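Local atomic coordinates of DNA repair and telomere maintenance protein nbs1 (Schizosaccharomyces pombe, PDB entry 3HUF), a protein that serves in the MRN complex as a phosphorylation-dependent adaptor, binding phosphorylated Ctp1 through its N-terminal FHA-BRCT1-BRCT2 region to help repair DNA double-strand breaks. Residues Cys66-Lys71 with Ile109-Arg114; Ser127-Asn132 with Ile176-Leu181; Asn154-Ser159 with Asp213-Ser218; Ala168-Thr173 with His241-Leu246. All coordinates share one frame; numbering follows the deposited sequence.

Interaction 1: Cys66-Lys71 with Ile109-Arg114; sequences CEFEVK and INAYWR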
loop_
_atom_site.group_PDB
_atom_site.type_symbol
_atom_site.label_atom_id
_atom_site.label_comp_id
_atom_site.label_asym_id
_atom_site.label_seq_id
_atom_site.Cartn_x
_atom_site.Cartn_y
_atom_site.Cartn_z
ATOM N N CYS A 66 10.881 -4.369 4.367
ATOM C CA CYS A 66 11.648 -4.240 5.605
ATOM C C CYS A 66 12.835 -5.183 5.516
ATOM O O CYS A 66 12.709 -6.294 4.974
ATOM C CB CYS A 66 10.799 -4.631 6.796
ATOM S SG CYS A 66 9.500 -3.447 7.182
ATOM N N GLU A 67 13.982 -4.734 6.018
ATOM C CA GLU A 67 15.192 -5.565 5.996
ATOM C C GLU A 67 14.956 -6.844 6.798
ATOM O O GLU A 67 14.468 -6.811 7.942
ATOM C CB GLU A 67 16.391 -4.808 6.581
ATOM C CG GLU A 67 17.696 -5.585 6.517
ATOM C CD GLU A 67 18.864 -4.715 6.850
ATOM O OE1 GLU A 67 19.690 -5.118 7.715
ATOM O OE2 GLU A 67 18.940 -3.612 6.260
ATOM N N PHE A 68 15.298 -7.965 6.179
ATOM C CA PHE A 68 15.072 -9.283 6.760
ATOM C C PHE A 68 16.458 -9.884 7.011
ATOM O O PHE A 68 17.237 -10.073 6.080
ATOM C CB PHE A 68 14.266 -10.114 5.752
ATOM C CG PHE A 68 13.617 -11.366 6.322
ATOM C CD1 PHE A 68 12.225 -11.499 6.309
ATOM C CD2 PHE A 68 14.390 -12.422 6.828
ATOM C CE1 PHE A 68 11.615 -12.652 6.800
ATOM C CE2 PHE A 68 13.787 -13.587 7.301
ATOM C CZ PHE A 68 12.397 -13.698 7.292
ATOM N N GLU A 69 16.762 -10.190 8.274
ATOM C CA GLU A 69 18.059 -10.753 8.637
ATOM C C GLU A 69 17.904 -12.168 9.161
ATOM O O GLU A 69 16.918 -12.489 9.824
ATOM C CB GLU A 69 18.745 -9.871 9.688
ATOM C CG GLU A 69 18.684 -8.420 9.322
ATOM C CD GLU A 69 19.090 -7.482 10.431
ATOM O OE1 GLU A 69 19.122 -7.896 11.603
ATOM O OE2 GLU A 69 19.369 -6.316 10.120
ATOM N N VAL A 70 18.879 -13.011 8.844
ATOM C CA VAL A 70 18.882 -14.416 9.262
ATOM C C VAL A 70 20.234 -14.707 9.903
ATOM O O VAL A 70 21.254 -14.479 9.284
ATOM C CB VAL A 70 18.667 -15.369 8.050
ATOM C CG1 VAL A 70 18.929 -16.831 8.437
ATOM C CG2 VAL A 70 17.248 -15.205 7.464
ATOM N N LYS A 71 20.226 -15.194 11.144
ATOM C CA LYS A 71 21.405 -15.756 11.768
ATOM C C LYS A 71 21.267 -17.258 11.985
ATOM O O LYS A 71 20.224 -17.741 12.413
ATOM C CB LYS A 71 21.673 -15.099 13.118
ATOM C CG LYS A 71 22.177 -13.676 13.032
ATOM C CD LYS A 71 23.345 -13.508 13.998
ATOM C CE LYS A 71 24.400 -14.605 13.769
ATOM N NZ LYS A 71 25.536 -14.589 14.757
ATOM N N ILE A 109 11.534 -22.808 3.787
ATOM C CA ILE A 109 10.642 -21.774 4.258
ATOM C C ILE A 109 10.695 -20.649 3.243
ATOM O O ILE A 109 11.759 -20.070 3.005
ATOM C CB ILE A 109 11.089 -21.232 5.614
ATOM C CG1 ILE A 109 10.935 -22.312 6.682
ATOM C CG2 ILE A 109 10.290 -19.970 6.001
ATOM C CD1 ILE A 109 11.697 -21.945 7.918
ATOM N N ASN A 110 9.552 -20.350 2.640
ATOM C CA ASN A 110 9.472 -19.322 1.619
ATOM C C ASN A 110 8.900 -18.016 2.176
ATOM O O ASN A 110 7.694 -17.934 2.500
ATOM C CB ASN A 110 8.662 -19.839 0.431
ATOM C CG ASN A 110 9.133 -21.217 -0.029
ATOM O OD1 ASN A 110 10.332 -21.441 -0.229
ATOM N ND2 ASN A 110 8.194 -22.144 -0.202
ATOM N N ALA A 111 9.776 -17.013 2.294
ATOM C CA ALA A 111 9.404 -15.676 2.751
ATOM C C ALA A 111 9.221 -14.761 1.544
ATOM O O ALA A 111 10.028 -14.772 0.610
ATOM C CB ALA A 111 10.462 -15.100 3.724
ATOM N N TYR A 112 8.119 -14.022 1.536
ATOM C CA TYR A 112 7.823 -13.097 0.464
ATOM C C TYR A 112 7.185 -11.844 1.032
ATOM O O TYR A 112 6.499 -11.874 2.046
ATOM C CB TYR A 112 6.938 -13.691 -0.631
ATOM C CG TYR A 112 5.708 -14.411 -0.128
ATOM C CD1 TYR A 112 4.457 -13.763 -0.091
ATOM C CD2 TYR A 112 5.786 -15.727 0.329
ATOM C CE1 TYR A 112 3.309 -14.415 0.386
ATOM C CE2 TYR A 112 4.647 -16.382 0.824
ATOM C CZ TYR A 112 3.409 -15.722 0.834
ATOM O OH TYR A 112 2.286 -16.376 1.304
ATOM N N TRP A 113 7.450 -10.740 0.357
ATOM C CA TRP A 113 6.941 -9.455 0.773
ATOM C C TRP A 113 5.658 -9.190 0.000
ATOM O O TRP A 113 5.640 -9.328 -1.224
ATOM C CB TRP A 113 8.006 -8.389 0.464
ATOM C CG TRP A 113 7.579 -6.978 0.730
ATOM C CD1 TRP A 113 7.166 -6.051 -0.192
ATOM C CD2 TRP A 113 7.557 -6.322 2.002
ATOM N NE1 TRP A 113 6.867 -4.865 0.439
ATOM C CE2 TRP A 113 7.117 -4.994 1.781
ATOM C CE3 TRP A 113 7.873 -6.724 3.306
ATOM C CZ2 TRP A 113 6.989 -4.064 2.820
ATOM C CZ3 TRP A 113 7.726 -5.798 4.353
ATOM C CH2 TRP A 113 7.290 -4.479 4.099
ATOM N N ARG A 114 4.594 -8.843 0.714
ATOM C CA ARG A 114 3.382 -8.346 0.088
ATOM C C ARG A 114 3.404 -6.820 0.200
ATOM O O ARG A 114 3.625 -6.297 1.286
ATOM C CB ARG A 114 2.144 -8.904 0.812
ATOM C CG ARG A 114 0.795 -8.606 0.133
ATOM C CD ARG A 114 -0.402 -9.469 0.708
ATOM N NE ARG A 114 -0.341 -10.912 0.416
ATOM C CZ ARG A 114 -0.588 -11.458 -0.777
ATOM N NH1 ARG A 114 -0.893 -10.683 -1.823
ATOM N NH2 ARG A 114 -0.510 -12.781 -0.938
#

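Interaction 2: Ser127-Asn132 with Ile176-Leu181; sequences SQWASN and IDDSYL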
loop_
_atom_site.group_PDB
_atom_site.type_symbol
_atom_site.label_atom_id
_atom_site.label_comp_id
_atom_site.label_asym_id
_atom_site.label_seq_id
_atom_site.Cartn_x
_atom_site.Cartn_y
_atom_site.Cartn_z
ATOM N N SER A 127 0.925 11.355 12.312
ATOM C CA SER A 127 1.710 11.334 13.550
ATOM C C SER A 127 1.063 10.460 14.623
ATOM O O SER A 127 1.752 9.883 15.459
ATOM C CB SER A 127 1.889 12.745 14.104
ATOM O OG SER A 127 0.647 13.236 14.578
ATOM N N GLN A 128 -0.259 10.356 14.603
ATOM C CA GLN A 128 -0.919 9.534 15.592
ATOM C C GLN A 128 -0.840 8.019 15.278
ATOM O O GLN A 128 -0.705 7.206 16.191
ATOM C CB GLN A 128 -2.348 10.029 15.830
ATOM C CG GLN A 128 -3.449 9.068 15.491
ATOM C CD GLN A 128 -4.761 9.472 16.134
ATOM O OE1 GLN A 128 -5.083 10.663 16.225
ATOM N NE2 GLN A 128 -5.521 8.484 16.601
ATOM N N TRP A 129 -0.854 7.657 13.996
ATOM C CA TRP A 129 -0.938 6.258 13.597
ATOM C C TRP A 129 0.369 5.627 13.084
ATOM O O TRP A 129 0.462 4.401 12.998
ATOM C CB TRP A 129 -2.032 6.079 12.545
ATOM C CG TRP A 129 -3.441 6.158 13.066
ATOM C CD1 TRP A 129 -4.343 7.178 12.874
ATOM C CD2 TRP A 129 -4.126 5.163 13.844
ATOM N NE1 TRP A 129 -5.537 6.877 13.489
ATOM C CE2 TRP A 129 -5.433 5.641 14.080
ATOM C CE3 TRP A 129 -3.765 3.906 14.352
ATOM C CZ2 TRP A 129 -6.370 4.918 14.823
ATOM C CZ3 TRP A 129 -4.699 3.190 15.080
ATOM C CH2 TRP A 129 -5.983 3.696 15.312
ATOM N N ALA A 130 1.365 6.450 12.746
ATOM C CA ALA A 130 2.555 5.966 12.007
ATOM C C ALA A 130 3.369 4.913 12.754
ATOM O O ALA A 130 3.685 3.870 12.197
ATOM C CB ALA A 130 3.453 7.115 11.603
ATOM N N SER A 131 3.691 5.197 14.009
ATOM C CA SER A 131 4.421 4.269 14.870
ATOM C C SER A 131 3.729 2.898 14.984
ATOM O O SER A 131 4.390 1.863 14.868
ATOM C CB SER A 131 4.661 4.913 16.242
ATOM O OG SER A 131 5.028 3.958 17.212
ATOM N N ASN A 132 2.407 2.907 15.167
ATOM C CA ASN A 132 1.561 1.718 15.171
ATOM C C ASN A 132 1.783 0.881 13.920
ATOM O O ASN A 132 2.070 -0.309 14.011
ATOM C CB ASN A 132 0.081 2.178 15.236
ATOM C CG ASN A 132 -0.915 1.053 15.554
ATOM O OD1 ASN A 132 -1.378 0.333 14.652
ATOM N ND2 ASN A 132 -1.324 0.963 16.832
ATOM N N ILE A 176 -9.304 3.803 2.744
ATOM C CA ILE A 176 -9.717 3.289 4.032
ATOM C C ILE A 176 -9.971 4.454 4.966
ATOM O O ILE A 176 -9.776 5.618 4.589
ATOM C CB ILE A 176 -8.639 2.342 4.620
ATOM C CG1 ILE A 176 -7.270 3.033 4.631
ATOM C CG2 ILE A 176 -8.606 1.033 3.832
ATOM C CD1 ILE A 176 -6.158 2.192 5.228
ATOM N N ASP A 177 -10.383 4.140 6.184
ATOM C CA ASP A 177 -10.491 5.156 7.199
ATOM C C ASP A 177 -10.062 4.650 8.560
ATOM O O ASP A 177 -9.551 3.541 8.694
ATOM C CB ASP A 177 -11.898 5.786 7.231
ATOM C CG ASP A 177 -13.004 4.801 7.600
ATOM O OD1 ASP A 177 -14.168 5.192 7.438
ATOM O OD2 ASP A 177 -12.761 3.662 8.067
ATOM N N ASP A 178 -10.269 5.523 9.543
ATOM C CA ASP A 178 -10.060 5.313 10.971
ATOM C C ASP A 178 -10.480 3.937 11.489
ATOM O O ASP A 178 -9.756 3.314 12.262
ATOM C CB ASP A 178 -10.912 6.378 11.683
ATOM C CG ASP A 178 -10.390 6.730 13.033
ATOM O OD1 ASP A 178 -9.509 7.619 13.093
ATOM O OD2 ASP A 178 -10.884 6.147 14.032
ATOM N N SER A 179 -11.664 3.474 11.089
ATOM C CA SER A 179 -12.201 2.190 11.569
ATOM C C SER A 179 -11.308 0.999 11.176
ATOM O O SER A 179 -11.142 0.062 11.956
ATOM C CB SER A 179 -13.655 1.980 11.096
ATOM O OG SER A 179 -13.713 1.727 9.695
ATOM N N TYR A 180 -10.726 1.037 9.984
ATOM C CA TYR A 180 -9.771 0.015 9.590
ATOM C C TYR A 180 -8.459 0.137 10.380
ATOM O O TYR A 180 -7.851 -0.875 10.761
ATOM C CB TYR A 180 -9.498 0.046 8.087
ATOM C CG TYR A 180 -8.478 -0.983 7.640
ATOM C CD1 TYR A 180 -8.809 -2.341 7.548
ATOM C CD2 TYR A 180 -7.180 -0.603 7.338
ATOM C CE1 TYR A 180 -7.859 -3.284 7.142
ATOM C CE2 TYR A 180 -6.225 -1.526 6.933
ATOM C CZ TYR A 180 -6.571 -2.868 6.831
ATOM O OH TYR A 180 -5.599 -3.762 6.434
ATOM N N LEU A 181 -8.024 1.367 10.639
ATOM C CA LEU A 181 -6.826 1.583 11.442
ATOM C C LEU A 181 -7.014 1.016 12.847
ATOM O O LEU A 181 -6.112 0.381 13.386
ATOM C CB LEU A 181 -6.460 3.067 11.493
ATOM C CG LEU A 181 -6.121 3.722 10.153
ATOM C CD1 LEU A 181 -5.895 5.215 10.324
ATOM C CD2 LEU A 181 -4.899 3.069 9.480
#

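Interaction 3: Asn154-Ser159 with Asp213-Ser218; sequences NRQAGS and DQFPSS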
loop_
_atom_site.group_PDB
_atom_site.type_symbol
_atom_site.label_atom_id
_atom_site.label_comp_id
_atom_site.label_asym_id
_atom_site.label_seq_id
_atom_site.Cartn_x
_atom_site.Cartn_y
_atom_site.Cartn_z
ATOM N N ASN A 154 -9.478 11.556 5.739
ATOM C CA ASN A 154 -9.979 12.113 7.001
ATOM C C ASN A 154 -11.446 11.754 7.202
ATOM O O ASN A 154 -12.161 11.463 6.232
ATOM C CB ASN A 154 -9.830 13.649 7.090
ATOM C CG ASN A 154 -8.421 14.130 6.798
ATOM O OD1 ASN A 154 -7.445 13.363 6.895
ATOM N ND2 ASN A 154 -8.302 15.415 6.419
ATOM N N ARG A 155 -11.869 11.761 8.467
ATOM C CA ARG A 155 -13.282 11.677 8.835
ATOM C C ARG A 155 -14.079 12.606 7.931
ATOM O O ARG A 155 -13.877 13.824 7.953
ATOM C CB ARG A 155 -13.455 12.107 10.292
ATOM C CG ARG A 155 -14.791 11.795 10.920
ATOM C CD ARG A 155 -14.864 12.398 12.327
ATOM N NE ARG A 155 -16.164 12.208 12.950
ATOM C CZ ARG A 155 -16.417 11.278 13.867
ATOM N NH1 ARG A 155 -15.445 10.460 14.269
ATOM N NH2 ARG A 155 -17.639 11.164 14.386
ATOM N N GLN A 156 -14.961 12.024 7.120
ATOM C CA GLN A 156 -15.757 12.779 6.143
ATOM C C GLN A 156 -16.845 13.541 6.869
ATOM O O GLN A 156 -18.045 13.232 6.747
ATOM C CB GLN A 156 -16.382 11.841 5.111
ATOM C CG GLN A 156 -16.688 12.498 3.779
ATOM C CD GLN A 156 -17.424 11.568 2.831
ATOM O OE1 GLN A 156 -16.937 10.483 2.511
ATOM N NE2 GLN A 156 -18.597 11.995 2.365
ATOM N N ALA A 157 -16.428 14.556 7.616
ATOM C CA ALA A 157 -17.258 15.126 8.674
ATOM C C ALA A 157 -18.504 15.852 8.143
ATOM O O ALA A 157 -18.799 16.960 8.567
ATOM C CB ALA A 157 -16.398 16.051 9.540
ATOM N N GLY A 158 -19.229 15.208 7.223
ATOM C CA GLY A 158 -20.309 15.848 6.461
ATOM C C GLY A 158 -19.816 16.921 5.487
ATOM O O GLY A 158 -20.558 17.844 5.137
ATOM N N SER A 159 -18.562 16.805 5.044
ATOM C CA SER A 159 -17.962 17.813 4.170
ATOM C C SER A 159 -17.306 17.203 2.928
ATOM O O SER A 159 -17.217 15.974 2.799
ATOM C CB SER A 159 -16.940 18.664 4.943
ATOM O OG SER A 159 -15.835 17.882 5.376
ATOM N N ASP A 213 -22.267 10.845 -1.524
ATOM C CA ASP A 213 -22.327 11.829 -2.614
ATOM C C ASP A 213 -20.986 12.506 -2.962
ATOM O O ASP A 213 -20.947 13.499 -3.696
ATOM C CB ASP A 213 -23.434 12.877 -2.374
ATOM C CG ASP A 213 -23.064 13.936 -1.317
ATOM O OD1 ASP A 213 -22.024 13.832 -0.623
ATOM O OD2 ASP A 213 -23.855 14.894 -1.173
ATOM N N GLN A 214 -19.899 11.982 -2.423
ATOM C CA GLN A 214 -18.586 12.490 -2.749
ATOM C C GLN A 214 -17.886 11.516 -3.701
ATOM O O GLN A 214 -16.815 11.813 -4.230
ATOM C CB GLN A 214 -17.763 12.700 -1.468
ATOM C CG GLN A 214 -18.308 13.803 -0.545
ATOM C CD GLN A 214 -18.222 15.190 -1.178
ATOM O OE1 GLN A 214 -17.143 15.637 -1.572
ATOM N NE2 GLN A 214 -19.366 15.871 -1.282
ATOM N N PHE A 215 -18.512 10.357 -3.913
ATOM C CA PHE A 215 -17.974 9.320 -4.794
ATOM C C PHE A 215 -19.016 8.874 -5.805
ATOM O O PHE A 215 -20.207 8.852 -5.491
ATOM C CB PHE A 215 -17.555 8.093 -3.989
ATOM C CG PHE A 215 -16.367 8.317 -3.109
ATOM C CD1 PHE A 215 -16.533 8.661 -1.772
ATOM C CD2 PHE A 215 -15.074 8.170 -3.620
ATOM C CE1 PHE A 215 -15.439 8.865 -0.963
ATOM C CE2 PHE A 215 -13.972 8.376 -2.834
ATOM C CZ PHE A 215 -14.134 8.717 -1.503
ATOM N N PRO A 216 -18.574 8.509 -7.025
ATOM C CA PRO A 216 -19.475 7.764 -7.900
ATOM C C PRO A 216 -19.336 6.269 -7.603
ATOM O O PRO A 216 -18.699 5.905 -6.611
ATOM C CB PRO A 216 -18.969 8.111 -9.302
ATOM C CG PRO A 216 -17.507 8.363 -9.121
ATOM C CD PRO A 216 -17.271 8.769 -7.671
ATOM N N SER A 217 -19.926 5.420 -8.443
ATOM C CA SER A 217 -19.907 3.967 -8.220
ATOM C C SER A 217 -18.506 3.333 -8.239
ATOM O O SER A 217 -18.192 2.457 -7.419
ATOM C CB SER A 217 -20.822 3.266 -9.232
ATOM O OG SER A 217 -22.196 3.474 -8.918
ATOM N N SER A 218 -17.663 3.791 -9.161
ATOM C CA SER A 218 -16.388 3.141 -9.422
ATOM C C SER A 218 -15.375 4.137 -9.976
ATOM O O SER A 218 -15.758 5.179 -10.512
ATOM C CB SER A 218 -16.593 2.012 -10.439
ATOM O OG SER A 218 -16.848 2.545 -11.726
#

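Interaction 4: Ala168-Thr173 with His241-Leu246; sequences AFLKKT and HHLLEL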
loop_
_atom_site.group_PDB
_atom_site.type_symbol
_atom_site.label_atom_id
_atom_site.label_comp_id
_atom_site.label_asym_id
_atom_site.label_seq_id
_atom_site.Cartn_x
_atom_site.Cartn_y
_atom_site.Cartn_z
ATOM N N ALA A 168 -6.481 9.372 -5.119
ATOM C CA ALA A 168 -6.385 7.979 -4.710
ATOM C C ALA A 168 -7.482 7.131 -5.345
ATOM O O ALA A 168 -7.217 6.041 -5.855
ATOM C CB ALA A 168 -6.439 7.857 -3.215
ATOM N N PHE A 169 -8.714 7.631 -5.309
ATOM C CA PHE A 169 -9.839 6.949 -5.943
ATOM C C PHE A 169 -9.578 6.646 -7.423
ATOM O O PHE A 169 -9.818 5.533 -7.904
ATOM C CB PHE A 169 -11.090 7.822 -5.821
ATOM C CG PHE A 169 -12.339 7.139 -6.246
ATOM C CD1 PHE A 169 -12.918 6.170 -5.440
ATOM C CD2 PHE A 169 -12.951 7.467 -7.452
ATOM C CE1 PHE A 169 -14.086 5.541 -5.820
ATOM C CE2 PHE A 169 -14.117 6.844 -7.833
ATOM C CZ PHE A 169 -14.684 5.878 -7.023
ATOM N N LEU A 170 -9.091 7.659 -8.136
ATOM C CA LEU A 170 -8.874 7.560 -9.571
ATOM C C LEU A 170 -7.734 6.631 -9.972
ATOM O O LEU A 170 -7.859 5.914 -10.966
ATOM C CB LEU A 170 -8.675 8.944 -10.181
ATOM C CG LEU A 170 -9.976 9.728 -10.349
ATOM C CD1 LEU A 170 -9.668 11.181 -10.589
ATOM C CD2 LEU A 170 -10.773 9.158 -11.502
ATOM N N LYS A 171 -6.636 6.631 -9.215
ATOM C CA LYS A 171 -5.536 5.708 -9.526
ATOM C C LYS A 171 -5.739 4.297 -8.936
ATOM O O LYS A 171 -4.811 3.488 -8.873
ATOM C CB LYS A 171 -4.134 6.312 -9.233
ATOM C CG LYS A 171 -3.973 7.102 -7.947
ATOM C CD LYS A 171 -2.497 7.411 -7.668
ATOM C CE LYS A 171 -2.241 7.694 -6.172
ATOM N NZ LYS A 171 -0.788 7.494 -5.800
ATOM N N LYS A 172 -6.976 4.022 -8.518
ATOM C CA LYS A 172 -7.424 2.699 -8.059
ATOM C C LYS A 172 -6.799 2.218 -6.753
ATOM O O LYS A 172 -6.691 1.015 -6.495
ATOM C CB LYS A 172 -7.341 1.655 -9.181
ATOM C CG LYS A 172 -8.330 1.940 -10.317
ATOM C CD LYS A 172 -7.888 1.323 -11.631
ATOM C CE LYS A 172 -8.978 1.469 -12.676
ATOM N NZ LYS A 172 -8.680 0.655 -13.896
ATOM N N THR A 173 -6.391 3.178 -5.930
ATOM C CA THR A 173 -5.908 2.899 -4.594
ATOM C C THR A 173 -7.116 2.515 -3.737
ATOM O O THR A 173 -8.230 2.955 -4.007
ATOM C CB THR A 173 -5.212 4.133 -4.035
ATOM O OG1 THR A 173 -4.200 4.534 -4.959
ATOM C CG2 THR A 173 -4.564 3.859 -2.694
ATOM N N HIS A 241 -1.162 16.672 -12.913
ATOM C CA HIS A 241 -1.132 16.320 -14.343
ATOM C C HIS A 241 -1.683 14.902 -14.559
ATOM O O HIS A 241 -2.513 14.670 -15.442
ATOM C CB HIS A 241 0.300 16.416 -14.903
ATOM C CG HIS A 241 0.432 15.960 -16.327
ATOM N ND1 HIS A 241 0.435 16.835 -17.392
ATOM C CD2 HIS A 241 0.583 14.723 -16.859
ATOM C CE1 HIS A 241 0.560 16.157 -18.518
ATOM N NE2 HIS A 241 0.656 14.874 -18.223
ATOM N N HIS A 242 -1.228 13.958 -13.748
ATOM C CA HIS A 242 -1.706 12.592 -13.892
ATOM C C HIS A 242 -3.184 12.461 -13.514
ATOM O O HIS A 242 -3.923 11.718 -14.149
ATOM C CB HIS A 242 -0.840 11.602 -13.119
ATOM C CG HIS A 242 -1.246 10.173 -13.311
ATOM N ND1 HIS A 242 -1.468 9.626 -14.558
ATOM C CD2 HIS A 242 -1.475 9.179 -12.419
ATOM C CE1 HIS A 242 -1.816 8.358 -14.424
ATOM N NE2 HIS A 242 -1.838 8.064 -13.137
ATOM N N LEU A 243 -3.594 13.189 -12.483
ATOM C CA LEU A 243 -4.994 13.275 -12.093
ATOM C C LEU A 243 -5.859 13.753 -13.278
ATOM O O LEU A 243 -6.858 13.106 -13.613
ATOM C CB LEU A 243 -5.140 14.176 -10.851
ATOM C CG LEU A 243 -6.485 14.643 -10.267
ATOM C CD1 LEU A 243 -7.588 13.670 -10.473
ATOM C CD2 LEU A 243 -6.324 14.903 -8.783
ATOM N N LEU A 244 -5.450 14.845 -13.921
ATOM C CA LEU A 244 -6.181 15.390 -15.074
ATOM C C LEU A 244 -6.116 14.496 -16.316
ATOM O O LEU A 244 -7.100 14.383 -17.048
ATOM C CB LEU A 244 -5.723 16.816 -15.396
ATOM C CG LEU A 244 -5.798 17.795 -14.225
ATOM C CD1 LEU A 244 -5.061 19.070 -14.574
ATOM C CD2 LEU A 244 -7.254 18.088 -13.819
ATOM N N GLU A 245 -4.960 13.878 -16.550
ATOM C CA GLU A 245 -4.833 12.811 -17.544
ATOM C C GLU A 245 -5.891 11.732 -17.345
ATOM O O GLU A 245 -6.591 11.371 -18.286
ATOM C CB GLU A 245 -3.471 12.141 -17.435
ATOM C CG GLU A 245 -2.535 12.430 -18.569
ATOM C CD GLU A 245 -1.289 11.560 -18.516
ATOM O OE1 GLU A 245 -0.526 11.594 -19.504
ATOM O OE2 GLU A 245 -1.075 10.848 -17.499
ATOM N N LEU A 246 -5.991 11.220 -16.112
ATOM C CA LEU A 246 -6.969 10.187 -15.762
ATOM C C LEU A 246 -8.421 10.574 -16.064
ATOM O O LEU A 246 -9.258 9.693 -16.256
ATOM C CB LEU A 246 -6.821 9.746 -14.304
ATOM C CG LEU A 246 -5.519 9.004 -13.969
ATOM C CD1 LEU A 246 -5.463 8.591 -12.504
ATOM C CD2 LEU A 246 -5.300 7.797 -14.896
#

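Interaction 1: Cys66-Lys71 with Ile109-Arg114
Cys66 lies against the six-membered ring of Trp113. Its backbone N sits over one face of the indole, 3.5 Å from Trp113 CZ3. The sulfur reaches the outer end of the same ring, with Cys66 SG 3.9 Å from Trp113 CH2. This is a sulfur-aromatic contact of oblique geometry: SG lies 5.0 Å from the ring centroid of Trp113 and 67° off the ring normal. The sulfur is therefore well away from the position above the ring centre. The indole gets there because CG of Trp113 is anti to its backbone N (chi1 175°), which swings the indole out from the strand, toward Cys66. Further along, Phe68 CE1 meets Ala111 CB at 4.1 Å, and the methyl approaches the phenyl ring obliquely.

No hydrogen bond joins the two segments. Strand 68-72, which Cys66 leads into, lies in the mixed sheet, and strand 109-113 in the antiparallel one; these are the two facing sheets of the FHA beta sandwich. The nearest CA atoms, those of Cys66 and Trp113, are 8.5 Å apart, a gap bridged here by the Trp113 indole.

Trp2 links the two contacts from outside. Its ring meets both Trp113 and Phe68 edge-to-face, and its NE1 hydrogen-bonds to Cys66 O. Phe50 and Leu98 also pack on Phe68, and Ile4 packs on Ala111.

Interaction 2: Ser127-Asn132 with Ile176-Leu181
Leu181 covers one face of the Trp129 indole. Its CB lies 3.6 Å above the plane of the Trp129 ring system, over the centre, with CE2 and CZ2 among its nearest atoms. CG is anti to the carbonyl carbon (chi1 -62°), and the branch then carries CD1 over the pyrrole part. There CD1 of Leu181 makes a CH-pi contact, 3.5 Å from the centroid of the Trp129 five-membered ring and only 10° off its normal. The Leu181 backbone extends over the benzene part of the indole, with Leu181 O 3.6 Å from Trp129 CZ3. On the opposite indole face lies Gln128 NE2, offset toward the rim.

Asp178 OD1 is near the ring plane at the indole edge, but 4.1 Å from Trp129 NE1. That NE1 is buried here and has no hydrogen-bond partner in the model.

The contact joins helix 123-134 to the start of helix 178-184 in the first BRCT domain. Phe120, from parallel-sheet strand 118-120, touches both Trp129 and Leu181, and Val152 of strand 150-152 also packs on Leu181.

Interaction 3: Asn154-Ser159 with Asp213-Ser218
Gln156 OE1 accepts a hydrogen bond from Asn212 ND2, just before segment 213-218, and also lies at the edge of the Phe215 ring, 4.1 Å from Phe215 CE1. Gln156 NE2 packs 3.4 Å from Gln214 CG. Gln156 gets this far because its CG is anti to the backbone N (chi1 -155°) and the chain stays extended beyond it. The two glutamine amide planes are 63° apart, and no hydrogen bond joins the two segments.

Gln214 instead bends at chi2 (-66°), and its OE1 accepts from Ile161 N. Its NE2 makes a weak bond of 3.4 Å to Asp213 OD1. Ser159 O rests against Gln214 CG at 4.1 Å.

Both segments are loops. The contact packs the loop between strand 150-152 and helix 163-170 of the first BRCT domain against the segment that leads from helix 198-209 to helix 219-222. Phe215 packs on Thr165 of helix 163-170, and Gln214 O accepts from Trp298 NE1, tying the same segment to helix 294-302 of the second BRCT domain.

Interaction 4: Ala168-Thr173 with His241-Leu246
The interface between the two BRCT domains is crossed here, where the end of helix 163-170 in the first meets helix 238-246 in the second. Leucines carry the contact. Leu170 has CG anti to its carbonyl carbon (chi1 -77°) and CD1 extended beyond it, which brings that methyl to Leu243. The two side chains cross at about a right angle. Leu170 CD1 and Leu243 CD1 are modelled 3.2 Å apart, a closeness that is doubtful in detail.

Leu246 comes in beside the backbone. Its CD1 lies 3.9 Å from Leu170 O and 4.0 Å from Leu170 CB. The same methyl is 4.2 Å from Lys171 CB. The rest of the lysine chain extends to Asp144, with which NZ forms a salt bridge.

Helix 163-170 ends in a Schellman motif. Thr173 N bonds to Ala168 O and Lys172 N to Phe169 O, with Lys172 at positive phi (67°) as the C-prime residue.

On the other helix, His242 ND1 donates to Glu245 OE2 at 3.2 Å. The bond is nearly straight (170°), and the oxygen lies in the imidazole plane, so the ring's rotation is probably fixed. Leu246 CG lies over one face of that ring, toward its rim. Trp298 and Cys222 add further cover to Leu170.

No hydrogen bond spans the two segments. The contact rests on leucine methyls meeting each other and the backbone at the end of helix 163-170.

From the N terminus, interaction 1 comes first and closes a loop of 37 residues between the two sheets of the FHA domain. It ends before interaction 2 opens. Interaction 2 joins two helices of the first BRCT domain across 43 residues. The remaining contacts interlock: interactions 2, 3 and 4 all cross one another along the chain. Interaction 3 spans 53 residues and ties a loop of the first BRCT domain to the stretch after helix 198-209. Interaction 4 spans 67 and reaches helix 238-246 of the second. Interactions 3 and 4 touch through Phe169, which packs on Phe215 and Pro216. Interaction 1 lies apart, its centre about 25 Å from that of interaction 2, the nearest of the others.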